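Local coordinates for protein AvmM (Streptomyces sp. NBRC 109436, PDB 7FE6) that catalyses macrocyclization in alchivemycin A biosynthesis through dehydration and Michael-type addition, at residues V31-P37 and A185-E191; L60-F66 and V107-L113. All coordinates share one frame. Numbering follows the deposited sequence.

Contact 1: V31-P37 and A185-E191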
loop_
_atom_site.group_PDB
_atom_site.type_symbol
_atom_site.label_atom_id
_atom_site.label_comp_id
_atom_site.label_asym_id
_atom_site.label_seq_id
_atom_site.Cartn_x
_atom_site.Cartn_y
_atom_site.Cartn_z
ATOM N N VAL A 31 -6.930 -3.978 -4.726
ATOM C CA VAL A 31 -8.222 -3.996 -4.043
ATOM C C VAL A 31 -8.992 -2.718 -4.375
ATOM O O VAL A 31 -8.518 -1.616 -4.057
ATOM C CB VAL A 31 -8.047 -4.123 -2.523
ATOM C CG1 VAL A 31 -9.423 -4.285 -1.841
ATOM C CG2 VAL A 31 -7.142 -5.288 -2.204
ATOM N N PRO A 32 -10.175 -2.797 -4.974
ATOM C CA PRO A 32 -10.938 -1.579 -5.230
ATOM C C PRO A 32 -11.585 -1.074 -3.952
ATOM O O PRO A 32 -11.901 -1.840 -3.041
ATOM C CB PRO A 32 -11.988 -2.030 -6.252
ATOM C CG PRO A 32 -12.172 -3.480 -6.007
ATOM C CD PRO A 32 -10.876 -4.005 -5.447
ATOM N N ALA A 33 -11.756 0.251 -3.886
ATOM C CA ALA A 33 -12.424 0.878 -2.750
ATOM C C ALA A 33 -13.943 0.710 -2.809
ATOM O O ALA A 33 -14.618 0.915 -1.788
ATOM C CB ALA A 33 -12.054 2.356 -2.667
ATOM N N VAL A 34 -14.500 0.398 -3.983
ATOM C CA VAL A 34 -15.906 0.039 -4.119
ATOM C C VAL A 34 -15.982 -1.241 -4.940
ATOM O O VAL A 34 -15.380 -1.333 -6.020
ATOM C CB VAL A 34 -16.759 1.155 -4.764
ATOM C CG1 VAL A 34 -18.164 0.678 -4.926
ATOM C CG2 VAL A 34 -16.748 2.441 -3.909
ATOM N N ILE A 35 -16.695 -2.233 -4.414
ATOM C CA ILE A 35 -16.915 -3.502 -5.091
ATOM C C ILE A 35 -18.377 -3.582 -5.510
ATOM O O ILE A 35 -19.281 -3.344 -4.697
ATOM C CB ILE A 35 -16.522 -4.690 -4.193
ATOM C CG1 ILE A 35 -14.988 -4.746 -4.028
ATOM C CG2 ILE A 35 -17.101 -5.979 -4.748
ATOM C CD1 ILE A 35 -14.477 -5.702 -2.989
ATOM N N THR A 36 -18.612 -3.899 -6.769
ATOM C CA THR A 36 -19.984 -4.010 -7.241
ATOM C C THR A 36 -20.551 -5.375 -6.874
ATOM O O THR A 36 -19.933 -6.396 -7.190
ATOM C CB THR A 36 -20.062 -3.820 -8.750
ATOM O OG1 THR A 36 -19.649 -2.495 -9.084
ATOM C CG2 THR A 36 -21.487 -4.064 -9.260
ATOM N N PRO A 37 -21.728 -5.436 -6.254
ATOM C CA PRO A 37 -22.349 -6.734 -5.976
ATOM C C PRO A 37 -22.486 -7.561 -7.241
ATOM O O PRO A 37 -22.764 -7.031 -8.323
ATOM C CB PRO A 37 -23.716 -6.354 -5.400
ATOM C CG PRO A 37 -23.494 -5.054 -4.787
ATOM C CD PRO A 37 -22.480 -4.336 -5.633
ATOM N N ALA A 185 -7.824 -3.505 4.201
ATOM C CA ALA A 185 -8.254 -2.816 2.994
ATOM C C ALA A 185 -9.726 -2.498 3.199
ATOM O O ALA A 185 -10.551 -3.419 3.258
ATOM C CB ALA A 185 -8.023 -3.675 1.754
ATOM N N SER A 186 -10.053 -1.210 3.352
ATOM C CA SER A 186 -11.438 -0.788 3.548
ATOM C C SER A 186 -12.119 -0.541 2.217
ATOM O O SER A 186 -11.528 0.000 1.291
ATOM C CB SER A 186 -11.518 0.479 4.391
ATOM O OG SER A 186 -11.058 0.235 5.701
ATOM N N PHE A 187 -13.381 -0.908 2.132
ATOM C CA PHE A 187 -14.090 -0.767 0.873
ATOM C C PHE A 187 -15.567 -0.615 1.185
ATOM O O PHE A 187 -15.981 -0.685 2.342
ATOM C CB PHE A 187 -13.810 -1.968 -0.051
ATOM C CG PHE A 187 -14.391 -3.269 0.443
ATOM C CD1 PHE A 187 -13.727 -4.023 1.393
ATOM C CD2 PHE A 187 -15.598 -3.751 -0.077
ATOM C CE1 PHE A 187 -14.266 -5.230 1.841
ATOM C CE2 PHE A 187 -16.142 -4.934 0.361
ATOM C CZ PHE A 187 -15.477 -5.686 1.321
ATOM N N ARG A 188 -16.342 -0.302 0.158
ATOM C CA ARG A 188 -17.786 -0.416 0.204
ATOM C C ARG A 188 -18.216 -1.483 -0.790
ATOM O O ARG A 188 -17.601 -1.645 -1.853
ATOM C CB ARG A 188 -18.462 0.910 -0.125
ATOM C CG ARG A 188 -18.334 1.965 0.953
ATOM C CD ARG A 188 -19.288 3.101 0.667
ATOM N NE ARG A 188 -19.105 3.631 -0.684
ATOM C CZ ARG A 188 -19.917 3.381 -1.713
ATOM N NH1 ARG A 188 -20.990 2.607 -1.554
ATOM N NH2 ARG A 188 -19.662 3.910 -2.905
ATOM N N LEU A 189 -19.281 -2.197 -0.453
ATOM C CA LEU A 189 -19.901 -3.160 -1.363
ATOM C C LEU A 189 -21.224 -2.551 -1.806
ATOM O O LEU A 189 -22.205 -2.569 -1.055
ATOM C CB LEU A 189 -20.101 -4.503 -0.673
ATOM C CG LEU A 189 -20.841 -5.624 -1.408
ATOM C CD1 LEU A 189 -20.141 -5.988 -2.716
ATOM C CD2 LEU A 189 -21.053 -6.849 -0.491
ATOM N N GLY A 190 -21.252 -2.016 -3.026
ATOM C CA GLY A 190 -22.418 -1.297 -3.517
ATOM C C GLY A 190 -22.196 -0.485 -4.779
ATOM O O GLY A 190 -21.453 -0.907 -5.678
ATOM N N GLU A 191 -22.867 0.667 -4.874
ATOM C CA GLU A 191 -22.796 1.509 -6.065
ATOM C C GLU A 191 -21.681 2.537 -5.947
ATOM O O GLU A 191 -21.384 3.051 -4.863
ATOM C CB GLU A 191 -24.114 2.241 -6.344
ATOM C CG GLU A 191 -25.225 1.385 -6.890
ATOM C CD GLU A 191 -26.511 2.179 -7.073
ATOM O OE1 GLU A 191 -26.433 3.436 -7.144
ATOM O OE2 GLU A 191 -27.595 1.552 -7.150
#
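Ala185 points its methyl group toward Val31 where the segments are still apart (Ala185 CB to Val31 CG1, 3.9 Å). Ser186 turns away, its OG bonded to Gln184 and to Thr137 of the second subunit. Phe187 offers a ring face to Ile35, a CH-pi contact with Ile35 CD1 4.1 Å from the centroid of the Phe187 ring. Parallel pairing starts at Arg188, whose N donates to Ala33 O (2.9 Å) and whose O accepts from Ile35 N (2.8 Å). The long arginine side chain passes Val34, donates from NH2 to Glu191 O (2.7 Å), and forms salt bridges with Glu151 and with Glu42 of the second subunit. Leu189 CD1 lies 3.7 Å from Ile35 CG2 and 4.1 Å from Pro37 CG. Gly190 N closes the ladder on Ile35 O (2.9 Å), in a conformation (phi 167°, psi -145°) open mainly to glycine. Backbone bonds thus add a short strand at the sheet's margin within this chain, with aliphatic packing on the Ile35 side and a charged subunit interface on the Arg188 side.

Contact 2: L60-F66 and V107-L113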
loop_
_atom_site.group_PDB
_atom_site.type_symbol
_atom_site.label_atom_id
_atom_site.label_comp_id
_atom_site.label_asym_id
_atom_site.label_seq_id
_atom_site.Cartn_x
_atom_site.Cartn_y
_atom_site.Cartn_z
ATOM N N LEU A 60 -1.456 -17.920 4.581
ATOM C CA LEU A 60 -2.229 -16.688 4.681
ATOM C C LEU A 60 -3.663 -16.950 5.141
ATOM O O LEU A 60 -4.325 -17.890 4.684
ATOM C CB LEU A 60 -2.272 -15.959 3.332
ATOM C CG LEU A 60 -3.103 -14.660 3.369
ATOM C CD1 LEU A 60 -2.449 -13.607 4.256
ATOM C CD2 LEU A 60 -3.523 -14.112 2.007
ATOM N N ASN A 61 -4.149 -16.081 6.020
ATOM C CA ASN A 61 -5.566 -15.983 6.340
ATOM C C ASN A 61 -6.095 -14.639 5.847
ATOM O O ASN A 61 -5.366 -13.639 5.815
ATOM C CB ASN A 61 -5.811 -16.136 7.848
ATOM C CG ASN A 61 -5.268 -17.456 8.396
ATOM O OD1 ASN A 61 -5.825 -18.525 8.144
ATOM N ND2 ASN A 61 -4.147 -17.384 9.119
ATOM N N LEU A 62 -7.360 -14.643 5.419
ATOM C CA LEU A 62 -8.060 -13.477 4.887
ATOM C C LEU A 62 -9.377 -13.336 5.638
ATOM O O LEU A 62 -10.115 -14.316 5.784
ATOM C CB LEU A 62 -8.321 -13.633 3.388
ATOM C CG LEU A 62 -8.131 -12.475 2.421
ATOM C CD1 LEU A 62 -6.696 -11.971 2.405
ATOM C CD2 LEU A 62 -8.513 -12.975 1.066
ATOM N N VAL A 63 -9.661 -12.146 6.154
ATOM C CA VAL A 63 -10.877 -11.920 6.928
ATOM C C VAL A 63 -11.761 -10.924 6.200
ATOM O O VAL A 63 -11.304 -9.846 5.815
ATOM C CB VAL A 63 -10.570 -11.427 8.348
ATOM C CG1 VAL A 63 -11.848 -11.280 9.122
ATOM C CG2 VAL A 63 -9.655 -12.405 9.038
ATOM N N ILE A 64 -13.020 -11.292 5.987
ATOM C CA ILE A 64 -13.998 -10.383 5.406
ATOM C C ILE A 64 -14.935 -9.946 6.518
ATOM O O ILE A 64 -15.443 -10.785 7.264
ATOM C CB ILE A 64 -14.762 -11.023 4.240
ATOM C CG1 ILE A 64 -13.761 -11.498 3.176
ATOM C CG2 ILE A 64 -15.757 -10.004 3.677
ATOM C CD1 ILE A 64 -14.407 -12.097 1.946
ATOM N N TRP A 65 -15.127 -8.639 6.653
ATOM C CA TRP A 65 -15.820 -8.036 7.785
ATOM C C TRP A 65 -16.832 -7.022 7.278
ATOM O O TRP A 65 -16.502 -6.176 6.441
ATOM C CB TRP A 65 -14.828 -7.365 8.740
ATOM C CG TRP A 65 -15.462 -6.545 9.864
ATOM C CD1 TRP A 65 -16.277 -7.006 10.864
ATOM C CD2 TRP A 65 -15.259 -5.140 10.132
ATOM N NE1 TRP A 65 -16.618 -5.969 11.717
ATOM C CE2 TRP A 65 -16.002 -4.821 11.292
ATOM C CE3 TRP A 65 -14.537 -4.124 9.493
ATOM C CZ2 TRP A 65 -16.041 -3.537 11.825
ATOM C CZ3 TRP A 65 -14.574 -2.848 10.026
ATOM C CH2 TRP A 65 -15.322 -2.566 11.181
ATOM N N PHE A 66 -18.060 -7.117 7.770
ATOM C CA PHE A 66 -19.078 -6.090 7.557
ATOM C C PHE A 66 -19.335 -5.393 8.884
ATOM O O PHE A 66 -19.693 -6.043 9.868
ATOM C CB PHE A 66 -20.380 -6.680 7.010
ATOM C CG PHE A 66 -20.300 -7.151 5.573
ATOM C CD1 PHE A 66 -19.139 -7.006 4.833
ATOM C CD2 PHE A 66 -21.407 -7.736 4.960
ATOM C CE1 PHE A 66 -19.078 -7.440 3.512
ATOM C CE2 PHE A 66 -21.348 -8.168 3.637
ATOM C CZ PHE A 66 -20.176 -8.022 2.913
ATOM N N VAL A 107 -20.149 -8.600 11.559
ATOM C CA VAL A 107 -19.736 -9.997 11.503
ATOM C C VAL A 107 -18.482 -10.046 10.639
ATOM O O VAL A 107 -18.290 -9.206 9.753
ATOM C CB VAL A 107 -20.845 -10.917 10.938
ATOM C CG1 VAL A 107 -21.193 -10.529 9.503
ATOM C CG2 VAL A 107 -20.420 -12.371 11.007
ATOM N N HIS A 108 -17.608 -11.018 10.910
ATOM C CA HIS A 108 -16.495 -11.249 10.002
ATOM C C HIS A 108 -16.281 -12.741 9.797
ATOM O O HIS A 108 -16.571 -13.564 10.671
ATOM C CB HIS A 108 -15.213 -10.538 10.479
ATOM C CG HIS A 108 -14.557 -11.136 11.688
ATOM N ND1 HIS A 108 -13.919 -12.359 11.665
ATOM C CD2 HIS A 108 -14.393 -10.654 12.944
ATOM C CE1 HIS A 108 -13.400 -12.610 12.854
ATOM N NE2 HIS A 108 -13.682 -11.596 13.653
ATOM N N ILE A 109 -15.832 -13.086 8.596
ATOM C CA ILE A 109 -15.659 -14.474 8.179
ATOM C C ILE A 109 -14.170 -14.653 7.885
ATOM O O ILE A 109 -13.654 -14.098 6.902
ATOM C CB ILE A 109 -16.505 -14.825 6.942
ATOM C CG1 ILE A 109 -17.970 -14.396 7.096
ATOM C CG2 ILE A 109 -16.464 -16.319 6.698
ATOM C CD1 ILE A 109 -18.651 -14.958 8.286
ATOM N N ALA A 110 -13.478 -15.420 8.732
ATOM C CA ALA A 110 -12.050 -15.664 8.574
ATOM C C ALA A 110 -11.820 -16.891 7.695
ATOM O O ALA A 110 -12.358 -17.967 7.967
ATOM C CB ALA A 110 -11.378 -15.838 9.936
ATOM N N CYS A 111 -11.031 -16.716 6.634
ATOM C CA CYS A 111 -10.796 -17.749 5.632
ATOM C C CYS A 111 -9.317 -18.084 5.504
ATOM O O CYS A 111 -8.472 -17.187 5.391
ATOM C CB CYS A 111 -11.330 -17.318 4.269
ATOM S SG CYS A 111 -13.051 -16.977 4.295
ATOM N N GLN A 112 -9.020 -19.373 5.459
ATOM C CA GLN A 112 -7.657 -19.832 5.258
ATOM C C GLN A 112 -7.346 -19.925 3.766
ATOM O O GLN A 112 -8.052 -20.601 3.015
ATOM C CB GLN A 112 -7.442 -21.179 5.950
ATOM C CG GLN A 112 -5.990 -21.620 5.992
ATOM C CD GLN A 112 -5.790 -22.962 6.699
ATOM O OE1 GLN A 112 -4.805 -23.660 6.456
ATOM N NE2 GLN A 112 -6.697 -23.299 7.613
ATOM N N LEU A 113 -6.264 -19.264 3.356
ATOM C CA LEU A 113 -5.738 -19.310 1.991
ATOM C C LEU A 113 -4.302 -19.837 1.990
ATOM O O LEU A 113 -3.411 -19.199 1.410
ATOM C CB LEU A 113 -5.774 -17.906 1.357
ATOM C CG LEU A 113 -7.096 -17.396 0.774
ATOM C CD1 LEU A 113 -8.154 -17.202 1.865
ATOM C CD2 LEU A 113 -6.856 -16.083 0.046
HETATM O O HOH W 1 -1.054 -18.634 1.993
#
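Leucines form the apolar centre: Leu62 CD2 lies 3.7 Å from Leu113 CD2, which also approaches Leu60 CD2 at 4.3 Å. With Ile64, Phe66, Val107, Ile109 and Cys111 they make one face of the antiparallel pair almost wholly hydrophobic. Leu60 and Leu62 continue onto Val45, and Ile64 onto Leu142, so this face packs against the other sheet of a beta-sandwich; branched aliphatic side chains suit such an interior because they fill it without needing polar partners.

Between the faces runs the backbone ladder. Leu62 and Cys111 exchange bonds in a hydrogen-bonded pair (Leu62 N to Cys111 O 2.8 Å, Cys111 N to Leu62 O 2.7 Å), as do Ile64 with Ile109 and Phe66 with Val107.

The other face is mixed. Ala110 CB lies 3.9 Å from Val63 CG2, its small methyl leaving room for the beta-branched valine at this close non-hydrogen-bonded pair. Trp65 CB meets His108 CB at 3.6 Å, while the indole of Trp65 meets the ring of His152 nearly perpendicularly. Toward the polar edge, Asn61 bonds through ND2 to Phe175 O, and Gln112 through NE2 to Gly173 O, their amides holding a loop over the sheet. At the end a water joins Leu60 N (2.7 Å) to Leu113 O (2.5 Å). The chemistry implies an amphipathic strand pair, apolar toward the sandwich interior, with the amides of Asn61 and Gln112 toward a loop and Trp65 toward Ile120 of the second subunit.

Both contacts belong to the same mixed sheet, whose order is 34-35, 178-189, 153-162, 57-66, 107-113. Contact 1 adds the outermost strand within this chain at one side and contact 2 the outermost at the other, with strand 153-162 between them; their centres are about 16 Å apart. They still meet directly, Leu189 CD2 lying 3.7 Å from Phe66 CZ. Along the chain both segments of contact 2 fall between those of contact 1. Parallel pairing thus forms the margin facing the second subunit, its centre about 17 Å from the centre of the chain, while the antiparallel pair of contact 2, about 6 Å from that centre, packs one face into the sandwich interior.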